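Local atomic coordinates of D-3-phosphoglycerate dehydrogenase (Sulfolobus tokodaii, PDB entry 2EKL), a protein that probably oxidises D-3-phosphoglycerate with NAD as the first step of serine biosynthesis, as a member of the D-isomer specific 2-hydroxyacid dehydrogenase family. Residues L18-T21 / L22-G26; S36-E39 / L40-I44; L242-Y245 / I246-K250. One frame throughout, in Å; residues are numbered along the deposited sequence.

Contact 1. Residues L18-T21 / L22-G26; sequences LIKT and LREKG
In the closing turns of helix 16-24, Lys20 reaches one turn ahead to Glu24, and the two charges meet on the surface in an i to i+4 salt bridge. Lys20 NZ stands 2.7 Å from Glu24 OE2 and comes in from above the carboxylate plane, 43° out of it; the lysine chain runs extended until a bend at its last torsion carries the nitrogen onto that oxygen. The other carboxylate oxygen, Glu24 OE1, takes a water 2.7 Å away, and the same water donates to Thr21 OG1, which also bonds back to Ile17 O. This helix makes the crossover of the beta-alpha-beta unit that joins strand 7-10 to strand 28-31. Leu18 and Leu22 run side by side, CD2 of the first 3.5 Å from CD1 of the second; Leu22 rests on Val29 of strand 28-31, and Leu18 on Thr299 and Thr300 of helix 289-309. Ile19 CG2 lies over one face of the Arg23 guanidinium, toward its rim and 3.5 Å from Arg23 NH1, while Arg23 itself rests on Val29 and Tyr31 of strand 28-31. Arg23 N bonds Ile19 O at 2.9 Å. The helix then stops in a Schellman motif, where Gly26 takes a positive phi of 79°, its N bonds Arg23 O at 3.0 Å and Ile27 N turns back to Leu22 O.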
ATOM      1  N   LEU A  18      -6.277 -21.793  23.137  1.00 26.90           N
ATOM      2  CA  LEU A  18      -7.538 -22.526  23.186  1.00 25.90           C
ATOM      3  C   LEU A  18      -7.392 -23.840  23.948  1.00 25.33           C
ATOM      4  O   LEU A  18      -8.226 -24.171  24.789  1.00 24.29           O
ATOM      5  CB  LEU A  18      -8.047 -22.793  21.763  1.00 26.62           C
ATOM      6  CG  LEU A  18      -9.464 -23.355  21.583  1.00 27.52           C
ATOM      7  CD1 LEU A  18      -9.953 -23.043  20.171  1.00 29.11           C
ATOM      8  CD2 LEU A  18      -9.484 -24.853  21.832  1.00 26.59           C
ATOM      9  N   ILE A  19      -6.331 -24.583  23.655  1.00 23.62           N
ATOM     10  CA  ILE A  19      -6.096 -25.856  24.322  1.00 24.49           C
ATOM     11  C   ILE A  19      -5.861 -25.638  25.816  1.00 22.54           C
ATOM     12  O   ILE A  19      -6.416 -26.349  26.653  1.00 22.93           O
ATOM     13  CB  ILE A  19      -4.871 -26.577  23.726  1.00 25.68           C
ATOM     14  CG1 ILE A  19      -5.087 -26.815  22.231  1.00 27.83           C
ATOM     15  CG2 ILE A  19      -4.651 -27.903  24.440  1.00 27.13           C
ATOM     16  CD1 ILE A  19      -3.903 -27.471  21.539  1.00 30.32           C
ATOM     17  N   LYS A  20      -5.032 -24.652  26.137  1.00 22.14           N
ATOM     18  CA  LYS A  20      -4.719 -24.330  27.528  1.00 22.66           C
ATOM     19  C   LYS A  20      -5.981 -23.952  28.295  1.00 22.87           C
ATOM     20  O   LYS A  20      -6.186 -24.390  29.427  1.00 22.07           O
ATOM     21  CB  LYS A  20      -3.713 -23.176  27.580  1.00 23.61           C
ATOM     22  CG  LYS A  20      -3.514 -22.561  28.961  1.00 24.82           C
ATOM     23  CD  LYS A  20      -2.382 -21.539  28.947  1.00 24.82           C
ATOM     24  CE  LYS A  20      -2.342 -20.728  30.237  1.00 27.77           C
ATOM     25  NZ  LYS A  20      -2.188 -21.593  31.439  1.00 26.59           N
ATOM     26  N   THR A  21      -6.830 -23.146  27.667  1.00 21.98           N
ATOM     27  CA  THR A  21      -8.068 -22.702  28.294  1.00 21.94           C
ATOM     28  C   THR A  21      -8.989 -23.875  28.623  1.00 22.91           C
ATOM     29  O   THR A  21      -9.567 -23.933  29.710  1.00 23.81           O
ATOM     30  CB  THR A  21      -8.801 -21.689  27.384  1.00 23.14           C
ATOM     31  OG1 THR A  21      -7.972 -20.533  27.207  1.00 21.45           O
ATOM     32  CG2 THR A  21     -10.123 -21.259  28.006  1.00 25.04           C
ATOM     33  N   LEU A  22      -9.115 -24.813  27.691  1.00 22.80           N
ATOM     34  CA  LEU A  22      -9.958 -25.982  27.900  1.00 23.87           C
ATOM     35  C   LEU A  22      -9.376 -26.879  28.988  1.00 23.93           C
ATOM     36  O   LEU A  22     -10.096 -27.347  29.869  1.00 24.93           O
ATOM     37  CB  LEU A  22     -10.098 -26.776  26.599  1.00 25.48           C
ATOM     38  CG  LEU A  22     -10.891 -26.093  25.481  1.00 26.37           C
ATOM     39  CD1 LEU A  22     -10.886 -26.970  24.241  1.00 26.90           C
ATOM     40  CD2 LEU A  22     -12.320 -25.832  25.952  1.00 27.21           C
ATOM     41  N   ARG A  23      -8.071 -27.115  28.929  1.00 23.32           N
ATOM     42  CA  ARG A  23      -7.425 -27.961  29.921  1.00 24.71           C
ATOM     43  C   ARG A  23      -7.529 -27.378  31.327  1.00 24.82           C
ATOM     44  O   ARG A  23      -7.777 -28.111  32.284  1.00 25.30           O
ATOM     45  CB  ARG A  23      -5.962 -28.204  29.530  1.00 27.35           C
ATOM     46  CG  ARG A  23      -5.833 -29.248  28.430  1.00 29.04           C
ATOM     47  CD  ARG A  23      -4.422 -29.405  27.895  1.00 31.63           C
ATOM     48  NE  ARG A  23      -4.361 -30.541  26.979  1.00 34.00           N
ATOM     49  CZ  ARG A  23      -3.372 -30.775  26.124  1.00 35.66           C
ATOM     50  NH1 ARG A  23      -2.337 -29.949  26.055  1.00 35.75           N
ATOM     51  NH2 ARG A  23      -3.421 -31.839  25.334  1.00 37.01           N
ATOM     52  N   GLU A  24      -7.360 -26.064  31.450  1.00 25.86           N
ATOM     53  CA  GLU A  24      -7.449 -25.409  32.753  1.00 27.53           C
ATOM     54  C   GLU A  24      -8.812 -25.626  33.392  1.00 28.82           C
ATOM     55  O   GLU A  24      -8.935 -25.637  34.618  1.00 29.37           O
ATOM     56  CB  GLU A  24      -7.226 -23.901  32.627  1.00 27.69           C
ATOM     57  CG  GLU A  24      -5.881 -23.489  32.086  1.00 28.09           C
ATOM     58  CD  GLU A  24      -5.729 -21.986  32.050  1.00 30.71           C
ATOM     59  OE1 GLU A  24      -6.691 -21.303  31.634  1.00 30.20           O
ATOM     60  OE2 GLU A  24      -4.654 -21.489  32.429  1.00 30.07           O
ATOM     61  N   LYS A  25      -9.836 -25.787  32.562  1.00 29.34           N
ATOM     62  CA  LYS A  25     -11.189 -25.973  33.066  1.00 30.46           C
ATOM     63  C   LYS A  25     -11.597 -27.428  33.274  1.00 29.61           C
ATOM     64  O   LYS A  25     -12.771 -27.731  33.474  1.00 29.29           O
ATOM     65  CB  LYS A  25     -12.180 -25.255  32.148  1.00 32.12           C
ATOM     66  CG  LYS A  25     -11.958 -23.748  32.118  1.00 34.01           C
ATOM     67  CD  LYS A  25     -13.020 -23.022  31.321  1.00 35.17           C
ATOM     68  CE  LYS A  25     -12.742 -21.529  31.285  1.00 35.75           C
ATOM     69  NZ  LYS A  25     -12.744 -20.922  32.645  1.00 36.98           N
ATOM     70  N   GLY A  26     -10.618 -28.326  33.234  1.00 27.84           N
ATOM     71  CA  GLY A  26     -10.902 -29.732  33.459  1.00 27.23           C
ATOM     72  C   GLY A  26     -11.488 -30.505  32.295  1.00 27.84           C
ATOM     73  O   GLY A  26     -11.838 -31.674  32.452  1.00 28.55           O
TER
HETATM   74  O   HOH W   1      -6.230 -19.694  29.514  1.00 33.23           O

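Contact 2. Residues S36-E39 / L40-I44; sequences SKEE and LLNII
Glu38 O is gripped twice: Asn42 N donates to it at 3.2 Å in the ordinary helical pattern, and a water donates from 2.8 Å. That water also gives a hydrogen to Asn42 OD1, 2.6 Å away, so it links the asparagine side chain to the backbone one turn earlier. Asn42 ND2 comes close to Glu38 O as well, but the angle is too poor for a hydrogen bond. With CG anti to its carbonyl carbon (chi1 -65°), Asn42 folds its amide back over the preceding turn, where ND2 passes 3.8 Å from Glu38 CG. Glu39 bends at its second torsion, which brings OE2 to 3.5 Å from Ile43 CG2, the two side chains meeting obliquely. The start of the helix is fixed by Ser36 at the N-cap: its OG accepts from Glu39 N at 3.1 Å in a fairly straight bond (161°), while Ser36 O takes Leu40 N at 3.0 Å. Helix 37-43 follows strand 28-31 and leads into strand 49-52 of the same parallel sheet. Leu40 faces inward onto Thr11 and Thr56, Ile43 packs on Met32 and Ile35, and Leu41 leans on Asp61 and Val62 of helix 60-65, whose Lys65 NZ bonds Leu41 O.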
ATOM      1  N   SER A  36      -5.573 -38.924  10.861  1.00 29.69           N
ATOM      2  CA  SER A  36      -6.012 -39.222   9.501  1.00 30.34           C
ATOM      3  C   SER A  36      -7.530 -39.180   9.384  1.00 31.12           C
ATOM      4  O   SER A  36      -8.249 -39.272  10.381  1.00 30.52           O
ATOM      5  CB  SER A  36      -5.515 -40.604   9.075  1.00 30.10           C
ATOM      6  OG  SER A  36      -6.154 -41.619   9.826  1.00 25.93           O
ATOM      7  N   LYS A  37      -8.014 -39.040   8.157  1.00 31.80           N
ATOM      8  CA  LYS A  37      -9.432 -39.059   7.792  1.00 31.86           C
ATOM      9  C   LYS A  37     -10.131 -40.274   8.364  1.00 31.09           C
ATOM     10  O   LYS A  37     -11.226 -40.209   8.907  1.00 30.69           O
ATOM     11  CB  LYS A  37      -9.564 -39.058   6.271  1.00 34.32           C
ATOM     12  CG  LYS A  37      -8.481 -39.867   5.578  1.00 37.47           C
ATOM     13  CD  LYS A  37      -8.929 -41.292   5.287  1.00 38.72           C
ATOM     14  CE  LYS A  37      -7.819 -42.300   5.585  1.00 39.49           C
ATOM     15  NZ  LYS A  37      -6.853 -41.704   6.503  1.00 37.11           N
ATOM     16  N   GLU A  38      -9.469 -41.407   8.158  1.00 30.67           N
ATOM     17  CA  GLU A  38     -10.032 -42.689   8.553  1.00 30.79           C
ATOM     18  C   GLU A  38     -10.112 -42.825  10.069  1.00 30.34           C
ATOM     19  O   GLU A  38     -11.146 -43.218  10.608  1.00 31.37           O
ATOM     20  CB  GLU A  38      -9.207 -43.832   7.951  1.00 31.97           C
ATOM     21  CG  GLU A  38      -9.646 -45.223   8.388  1.00 34.31           C
ATOM     22  CD  GLU A  38      -9.115 -46.317   7.476  1.00 36.38           C
ATOM     23  OE1 GLU A  38      -8.061 -46.109   6.842  1.00 37.38           O
ATOM     24  OE2 GLU A  38      -9.748 -47.391   7.401  1.00 38.95           O
ATOM     25  N   GLU A  39      -9.025 -42.489  10.758  1.00 30.43           N
ATOM     26  CA  GLU A  39      -9.000 -42.588  12.214  1.00 30.14           C
ATOM     27  C   GLU A  39     -10.022 -41.640  12.837  1.00 29.75           C
ATOM     28  O   GLU A  39     -10.616 -41.954  13.866  1.00 28.63           O
ATOM     29  CB  GLU A  39      -7.597 -42.276  12.743  1.00 31.26           C
ATOM     30  CG  GLU A  39      -7.401 -42.527  14.240  1.00 32.64           C
ATOM     31  CD  GLU A  39      -7.726 -43.956  14.665  1.00 35.21           C
ATOM     32  OE1 GLU A  39      -7.610 -44.881  13.830  1.00 34.70           O
ATOM     33  OE2 GLU A  39      -8.085 -44.157  15.847  1.00 33.80           O
ATOM     34  N   LEU A  40     -10.231 -40.486  12.209  1.00 29.48           N
ATOM     35  CA  LEU A  40     -11.195 -39.514  12.715  1.00 29.15           C
ATOM     36  C   LEU A  40     -12.582 -40.141  12.780  1.00 30.65           C
ATOM     37  O   LEU A  40     -13.274 -40.046  13.795  1.00 29.38           O
ATOM     38  CB  LEU A  40     -11.235 -38.277  11.817  1.00 28.95           C
ATOM     39  CG  LEU A  40     -12.286 -37.220  12.172  1.00 29.57           C
ATOM     40  CD1 LEU A  40     -12.041 -36.681  13.579  1.00 29.93           C
ATOM     41  CD2 LEU A  40     -12.238 -36.100  11.152  1.00 30.05           C
ATOM     42  N   LEU A  41     -12.987 -40.780  11.688  1.00 30.96           N
ATOM     43  CA  LEU A  41     -14.289 -41.427  11.624  1.00 32.19           C
ATOM     44  C   LEU A  41     -14.415 -42.528  12.669  1.00 31.94           C
ATOM     45  O   LEU A  41     -15.503 -42.784  13.182  1.00 33.52           O
ATOM     46  CB  LEU A  41     -14.515 -42.024  10.234  1.00 32.99           C
ATOM     47  CG  LEU A  41     -14.754 -41.041   9.088  1.00 34.65           C
ATOM     48  CD1 LEU A  41     -14.740 -41.789   7.764  1.00 35.91           C
ATOM     49  CD2 LEU A  41     -16.083 -40.329   9.291  1.00 34.90           C
ATOM     50  N   ASN A  42     -13.301 -43.177  12.987  1.00 31.71           N
ATOM     51  CA  ASN A  42     -13.319 -44.259  13.962  1.00 31.98           C
ATOM     52  C   ASN A  42     -13.529 -43.792  15.398  1.00 31.56           C
ATOM     53  O   ASN A  42     -14.076 -44.532  16.216  1.00 31.09           O
ATOM     54  CB  ASN A  42     -12.017 -45.067  13.894  1.00 34.89           C
ATOM     55  CG  ASN A  42     -11.844 -45.789  12.570  1.00 38.06           C
ATOM     56  OD1 ASN A  42     -12.760 -46.454  12.087  1.00 41.11           O
ATOM     57  ND2 ASN A  42     -10.658 -45.672  11.983  1.00 40.23           N
ATOM     58  N   ILE A  43     -13.116 -42.565  15.708  1.00 30.39           N
ATOM     59  CA  ILE A  43     -13.240 -42.071  17.076  1.00 29.97           C
ATOM     60  C   ILE A  43     -14.119 -40.847  17.317  1.00 29.43           C
ATOM     61  O   ILE A  43     -14.377 -40.498  18.468  1.00 28.20           O
ATOM     62  CB  ILE A  43     -11.851 -41.754  17.668  1.00 30.00           C
ATOM     63  CG1 ILE A  43     -11.238 -40.548  16.949  1.00 28.91           C
ATOM     64  CG2 ILE A  43     -10.940 -42.967  17.531  1.00 30.18           C
ATOM     65  CD1 ILE A  43      -9.944 -40.056  17.575  1.00 29.73           C
ATOM     66  N   ILE A  44     -14.582 -40.196  16.255  1.00 28.58           N
ATOM     67  CA  ILE A  44     -15.398 -38.995  16.432  1.00 28.88           C
ATOM     68  C   ILE A  44     -16.630 -39.214  17.313  1.00 29.01           C
ATOM     69  O   ILE A  44     -17.094 -38.293  17.988  1.00 28.56           O
ATOM     70  CB  ILE A  44     -15.842 -38.410  15.070  1.00 28.74           C
ATOM     71  CG1 ILE A  44     -16.556 -37.073  15.289  1.00 28.34           C
ATOM     72  CG2 ILE A  44     -16.752 -39.388  14.341  1.00 30.06           C
ATOM     73  CD1 ILE A  44     -15.715 -36.039  16.024  1.00 29.72           C
TER
HETATM   74  O   HOH W   2     -12.658 -45.355   9.687  1.00 39.87           O

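Contact 3. Residues L242-Y245 / I246-K250; sequences LLDY and IKKGK
Asp244 swings its CG anti to the backbone N (chi1 -172°), and Lys248, one turn on, sets its own CG anti to the carbonyl carbon (chi1 -69°) before running fully extended; together these torsions bring the ammonium near both the aspartate and the ring of Tyr245. Lys248 NZ sits over one face of that ring, 4.0 Å from its centroid and 25° off the normal, a cation-pi contact displaced toward the rim on the CZ side. Tyrosine and lysine lie alongside each other, pointing the same way, and Tyr245 OH is hydrogen-bonded to Glu220 OE1. The direct salt bridge from Lys248 NZ to Asp244 OD2 is long, 3.8 Å, and a water closes the gap: it donates to Asp244 OD2 at 2.8 Å and accepts from Lys248 NZ at 2.5 Å. Asp244 OD2 is also bonded to Tyr216 OH. Lys250 lays its extended chain along the tyrosine, CD 3.8 Å from Tyr245 CD1, and sends NZ on to Phe219 O; the ring of Phe219 meets that of Tyr245 with the planes nearly parallel. On the buried side Leu242 CG touches Ile246 CD1 at 3.9 Å, next to Val251 and Tyr254 of the following strand. All this belongs to the C-terminal end of helix 239-247, in the beta-alpha-beta unit between strands 226-230 and 251-256, and a Schellman motif turns the chain out of it: Gly249, at positive phi, bonds Ile246 O through its N at 3.0 Å, and Lys250 N reaches Tyr245 O in a weak bond of 3.1 Å. With Asp244 and the pi face both near Lys248 NZ, the surroundings probably favour the charged form of the lysine.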
ATOM      1  N   LEU A 242     -11.520 -11.769 -17.502  1.00 16.88           N
ATOM      2  CA  LEU A 242     -10.478 -10.872 -17.007  1.00 17.46           C
ATOM      3  C   LEU A 242      -9.247 -10.918 -17.905  1.00 16.93           C
ATOM      4  O   LEU A 242      -8.733  -9.885 -18.325  1.00 16.66           O
ATOM      5  CB  LEU A 242     -10.077 -11.259 -15.578  1.00 18.94           C
ATOM      6  CG  LEU A 242      -8.905 -10.481 -14.970  1.00 18.56           C
ATOM      7  CD1 LEU A 242      -9.274  -9.009 -14.800  1.00 19.72           C
ATOM      8  CD2 LEU A 242      -8.541 -11.106 -13.625  1.00 20.11           C
ATOM      9  N   LEU A 243      -8.768 -12.122 -18.197  1.00 17.47           N
ATOM     10  CA  LEU A 243      -7.594 -12.276 -19.046  1.00 18.93           C
ATOM     11  C   LEU A 243      -7.851 -11.633 -20.406  1.00 19.01           C
ATOM     12  O   LEU A 243      -6.981 -10.974 -20.974  1.00 19.78           O
ATOM     13  CB  LEU A 243      -7.263 -13.764 -19.217  1.00 19.53           C
ATOM     14  CG  LEU A 243      -6.084 -14.112 -20.134  1.00 20.83           C
ATOM     15  CD1 LEU A 243      -4.807 -13.461 -19.625  1.00 21.19           C
ATOM     16  CD2 LEU A 243      -5.922 -15.621 -20.187  1.00 20.94           C
ATOM     17  N   ASP A 244      -9.062 -11.823 -20.917  1.00 20.97           N
ATOM     18  CA  ASP A 244      -9.466 -11.267 -22.201  1.00 21.19           C
ATOM     19  C   ASP A 244      -9.312  -9.749 -22.184  1.00 21.65           C
ATOM     20  O   ASP A 244      -8.684  -9.159 -23.070  1.00 19.73           O
ATOM     21  CB  ASP A 244     -10.926 -11.651 -22.480  1.00 24.46           C
ATOM     22  CG  ASP A 244     -11.379 -11.284 -23.881  1.00 27.26           C
ATOM     23  OD1 ASP A 244     -10.582 -10.693 -24.640  1.00 28.92           O
ATOM     24  OD2 ASP A 244     -12.542 -11.592 -24.223  1.00 28.18           O
ATOM     25  N   TYR A 245      -9.879  -9.114 -21.163  1.00 19.87           N
ATOM     26  CA  TYR A 245      -9.818  -7.666 -21.048  1.00 19.02           C
ATOM     27  C   TYR A 245      -8.449  -7.105 -20.677  1.00 18.85           C
ATOM     28  O   TYR A 245      -8.171  -5.933 -20.932  1.00 19.51           O
ATOM     29  CB  TYR A 245     -10.900  -7.187 -20.079  1.00 18.53           C
ATOM     30  CG  TYR A 245     -12.261  -7.148 -20.734  1.00 19.38           C
ATOM     31  CD1 TYR A 245     -12.675  -6.027 -21.458  1.00 21.72           C
ATOM     32  CD2 TYR A 245     -13.110  -8.251 -20.689  1.00 21.17           C
ATOM     33  CE1 TYR A 245     -13.903  -6.010 -22.124  1.00 22.18           C
ATOM     34  CE2 TYR A 245     -14.341  -8.246 -21.353  1.00 23.86           C
ATOM     35  CZ  TYR A 245     -14.727  -7.122 -22.066  1.00 23.58           C
ATOM     36  OH  TYR A 245     -15.938  -7.107 -22.717  1.00 25.58           O
ATOM     37  N   ILE A 246      -7.596  -7.925 -20.076  1.00 18.88           N
ATOM     38  CA  ILE A 246      -6.249  -7.472 -19.749  1.00 20.30           C
ATOM     39  C   ILE A 246      -5.450  -7.477 -21.055  1.00 21.38           C
ATOM     40  O   ILE A 246      -4.716  -6.532 -21.359  1.00 20.76           O
ATOM     41  CB  ILE A 246      -5.570  -8.400 -18.715  1.00 19.68           C
ATOM     42  CG1 ILE A 246      -6.155  -8.135 -17.323  1.00 18.92           C
ATOM     43  CG2 ILE A 246      -4.060  -8.170 -18.703  1.00 21.86           C
ATOM     44  CD1 ILE A 246      -5.551  -8.987 -16.223  1.00 18.45           C
ATOM     45  N   LYS A 247      -5.616  -8.536 -21.841  1.00 22.97           N
ATOM     46  CA  LYS A 247      -4.913  -8.642 -23.113  1.00 24.14           C
ATOM     47  C   LYS A 247      -5.366  -7.578 -24.109  1.00 25.81           C
ATOM     48  O   LYS A 247      -4.581  -7.140 -24.948  1.00 25.82           O
ATOM     49  CB  LYS A 247      -5.091 -10.049 -23.693  1.00 24.49           C
ATOM     50  CG  LYS A 247      -4.384 -11.109 -22.856  1.00 24.92           C
ATOM     51  CD  LYS A 247      -4.671 -12.522 -23.332  1.00 28.09           C
ATOM     52  CE  LYS A 247      -4.057 -12.795 -24.692  1.00 29.67           C
ATOM     53  NZ  LYS A 247      -4.175 -14.238 -25.051  1.00 31.08           N
ATOM     54  N   LYS A 248      -6.627  -7.160 -24.010  1.00 26.04           N
ATOM     55  CA  LYS A 248      -7.163  -6.122 -24.891  1.00 27.52           C
ATOM     56  C   LYS A 248      -6.544  -4.776 -24.517  1.00 26.97           C
ATOM     57  O   LYS A 248      -6.565  -3.829 -25.304  1.00 27.77           O
ATOM     58  CB  LYS A 248      -8.685  -6.015 -24.750  1.00 28.49           C
ATOM     59  CG  LYS A 248      -9.468  -7.196 -25.288  1.00 33.70           C
ATOM     60  CD  LYS A 248     -10.956  -7.000 -25.047  1.00 35.29           C
ATOM     61  CE  LYS A 248     -11.767  -8.144 -25.626  1.00 39.50           C
ATOM     62  NZ  LYS A 248     -13.215  -8.011 -25.315  1.00 40.02           N
ATOM     63  N   GLY A 249      -6.006  -4.701 -23.303  1.00 24.95           N
ATOM     64  CA  GLY A 249      -5.390  -3.472 -22.836  1.00 24.79           C
ATOM     65  C   GLY A 249      -6.341  -2.579 -22.056  1.00 23.72           C
ATOM     66  O   GLY A 249      -5.976  -1.467 -21.667  1.00 23.14           O
ATOM     67  N   LYS A 250      -7.558  -3.056 -21.812  1.00 20.64           N
ATOM     68  CA  LYS A 250      -8.530  -2.251 -21.082  1.00 19.90           C
ATOM     69  C   LYS A 250      -8.243  -2.167 -19.590  1.00 18.70           C
ATOM     70  O   LYS A 250      -8.332  -1.092 -18.995  1.00 19.51           O
ATOM     71  CB  LYS A 250      -9.950  -2.787 -21.280  1.00 20.37           C
ATOM     72  CG  LYS A 250     -11.003  -1.880 -20.650  1.00 22.04           C
ATOM     73  CD  LYS A 250     -12.418  -2.293 -21.005  1.00 21.88           C
ATOM     74  CE  LYS A 250     -13.414  -1.277 -20.466  1.00 22.28           C
ATOM     75  NZ  LYS A 250     -14.821  -1.631 -20.798  1.00 21.50           N
TER
HETATM   76  O   HOH W   3     -14.513 -10.157 -25.622  1.00 43.99           O

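In the fold
Contacts 1 and 2 come first along the chain and share a domain: helices 16-24 and 37-43 are successive crossovers of the five-stranded parallel sheet, meeting at strand 28-31, its edge within this chain. Their centres are 23 Å apart and they do not touch. Contact 3 follows some two hundred residues later in the NAD-binding domain, on helix 239-247 beside the seven-stranded parallel sheet. Its centre is 53 Å from that of contact 1 and 47 Å from that of contact 2. The long C-terminal helix 289-309 returns to contact 1, packing on Leu18 and Thr21. The three contacts are thus divided between the two domains, and all of them lie away from the NAD-binding residues.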